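Local coordinates for RILP-like protein 2 (Mus musculus, PDB 4KP3) that takes part in protein transport, including export from primary cilia, and in neuronal morphogenesis, where it promotes dendritic spines, at residues G23-S28 and Y38-V43. Sequence-based numbering, arbitrary orientation.
Sequences GALAKS and YDISYV
In I40, a chi1 of -64° places CG1 opposite the carbonyl carbon, and a trans chi2 (173°) stretches CD1 outward; the first side-chain bond points toward segment 23-28, and the extended CG1-CD1 branch reaches A24 and L25. L25 has the matching conformation, CG likewise anti to its carbonyl carbon, and its trans chi2 extends CD1 and leaves CD2 as the methyl that lies against I40, although its CB does not point at the helix. All atoms that meet are methyl or methylene carbons, which makes the contact apolar. A24 CB meets I40 CG1 at 3.7 Å and I40 CD1 at 4.0 Å, so this methyl lies alongside the CG1-CD1 branch. L25 CD2 lies 3.9 Å from I40 CD1 and 4.1 Å from I40 CG2, so one leucine methyl touches both arms of the fork. The CA atoms of A24 and I40, 6.7 Å apart, are the nearest CA pair of the two segments, a spacing compatible with the small alanine side chain. Cutting I40 back to an alanine is likely to leave A24 CB and L25 CD2 without their shared partner and open a gap between the segments. Beyond the pair, I40 also packs on M68 of helix 55-100 and on M70 of the second subunit, whose R66 donates hydrogen bonds from NE to L25 O and from NH2 to K27 O. Nearby, K27 forms a salt bridge with D36 of helix 34-49. The arrangement is a short N-terminal helical turn folded back onto helix 34-49 through a small hydrophobic cluster, which extends to the dimer interface of the RILP homology 1 (RH1) domain.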
loop_
_atom_site.group_PDB
_atom_site.type_symbol
_atom_site.label_atom_id
_atom_site.label_comp_id
_atom_site.label_asym_id
_atom_site.label_seq_id
_atom_site.Cartn_x
_atom_site.Cartn_y
_atom_site.Cartn_z
ATOM N N GLY E 23 13.980 -9.106 4.042
ATOM C CA GLY E 23 15.079 -8.350 4.607
ATOM C C GLY E 23 14.856 -6.853 4.537
ATOM O O GLY E 23 15.316 -6.113 5.407
ATOM N N ALA E 24 14.155 -6.397 3.502
ATOM C CA ALA E 24 13.855 -4.974 3.380
ATOM C C ALA E 24 12.858 -4.528 4.458
ATOM O O ALA E 24 13.143 -3.626 5.241
ATOM C CB ALA E 24 13.332 -4.651 1.990
ATOM N N LEU E 25 11.699 -5.179 4.500
ATOM C CA LEU E 25 10.657 -4.842 5.466
ATOM C C LEU E 25 11.131 -4.958 6.916
ATOM O O LEU E 25 10.633 -4.255 7.793
ATOM C CB LEU E 25 9.428 -5.732 5.263
ATOM C CG LEU E 25 8.649 -5.623 3.949
ATOM C CD1 LEU E 25 7.499 -6.612 3.948
ATOM C CD2 LEU E 25 8.130 -4.215 3.739
ATOM N N ALA E 26 12.090 -5.846 7.160
ATOM C CA ALA E 26 12.571 -6.106 8.515
ATOM C C ALA E 26 13.641 -5.112 8.943
ATOM O O ALA E 26 14.013 -5.050 10.116
ATOM C CB ALA E 26 13.103 -7.525 8.626
ATOM N N LYS E 27 14.139 -4.340 7.986
ATOM C CA LYS E 27 15.215 -3.401 8.263
ATOM C C LYS E 27 14.731 -2.226 9.093
ATOM O O LYS E 27 13.540 -1.908 9.112
ATOM C CB LYS E 27 15.838 -2.903 6.961
ATOM C CG LYS E 27 17.219 -3.466 6.684
ATOM C CD LYS E 27 17.729 -3.008 5.334
ATOM C CE LYS E 27 19.244 -3.032 5.270
ATOM N NZ LYS E 27 19.746 -2.497 3.973
ATOM N N SER E 28 15.660 -1.595 9.798
ATOM C CA SER E 28 15.369 -0.342 10.471
ATOM C C SER E 28 15.257 0.725 9.386
ATOM O O SER E 28 16.071 0.747 8.464
ATOM C CB SER E 28 16.488 0.005 11.448
ATOM O OG SER E 28 16.037 0.931 12.420
ATOM N N TYR E 38 13.033 -0.196 -3.777
ATOM C CA TYR E 38 12.726 -0.835 -5.056
ATOM C C TYR E 38 12.264 -2.283 -4.879
ATOM O O TYR E 38 11.346 -2.739 -5.561
ATOM C CB TYR E 38 13.942 -0.786 -5.982
ATOM C CG TYR E 38 14.452 0.612 -6.251
ATOM C CD1 TYR E 38 13.603 1.707 -6.170
ATOM C CD2 TYR E 38 15.784 0.836 -6.574
ATOM C CE1 TYR E 38 14.060 2.982 -6.407
ATOM C CE2 TYR E 38 16.253 2.113 -6.814
ATOM C CZ TYR E 38 15.385 3.183 -6.730
ATOM O OH TYR E 38 15.842 4.459 -6.967
ATOM N N ASP E 39 12.906 -2.998 -3.960
ATOM C CA ASP E 39 12.533 -4.379 -3.666
ATOM C C ASP E 39 11.114 -4.464 -3.109
ATOM O O ASP E 39 10.302 -5.251 -3.593
ATOM C CB ASP E 39 13.522 -5.019 -2.685
ATOM C CG ASP E 39 14.868 -5.317 -3.321
ATOM O OD1 ASP E 39 14.959 -5.307 -4.567
ATOM O OD2 ASP E 39 15.834 -5.570 -2.573
ATOM N N ILE E 40 10.827 -3.642 -2.100
ATOM C CA ILE E 40 9.498 -3.565 -1.500
ATOM C C ILE E 40 8.450 -3.244 -2.559
ATOM O O ILE E 40 7.355 -3.810 -2.561
ATOM C CB ILE E 40 9.448 -2.482 -0.396
ATOM C CG1 ILE E 40 10.378 -2.848 0.761
ATOM C CG2 ILE E 40 8.025 -2.289 0.124
ATOM C CD1 ILE E 40 10.512 -1.750 1.812
ATOM N N SER E 41 8.798 -2.336 -3.464
ATOM C CA SER E 41 7.892 -1.916 -4.526
ATOM C C SER E 41 7.472 -3.077 -5.420
ATOM O O SER E 41 6.307 -3.178 -5.810
ATOM C CB SER E 41 8.546 -0.831 -5.380
ATOM O OG SER E 41 8.961 0.264 -4.585
ATOM N N TYR E 42 8.423 -3.948 -5.749
ATOM C CA TYR E 42 8.113 -5.072 -6.619
ATOM C C TYR E 42 7.117 -6.034 -5.984
ATOM O O TYR E 42 6.136 -6.423 -6.620
ATOM C CB TYR E 42 9.371 -5.833 -7.050
ATOM C CG TYR E 42 9.039 -7.093 -7.812
ATOM C CD1 TYR E 42 8.384 -7.033 -9.037
ATOM C CD2 TYR E 42 9.362 -8.343 -7.303
ATOM C CE1 TYR E 42 8.062 -8.182 -9.735
ATOM C CE2 TYR E 42 9.051 -9.501 -7.998
ATOM C CZ TYR E 42 8.401 -9.415 -9.212
ATOM O OH TYR E 42 8.088 -10.563 -9.904
ATOM N N VAL E 43 7.355 -6.415 -4.734
ATOM C CA VAL E 43 6.481 -7.401 -4.107
ATOM C C VAL E 43 5.108 -6.825 -3.751
ATOM O O VAL E 43 4.106 -7.536 -3.801
ATOM C CB VAL E 43 7.147 -8.125 -2.911
ATOM C CG1 VAL E 43 8.631 -7.811 -2.855
ATOM C CG2 VAL E 43 6.459 -7.777 -1.613
#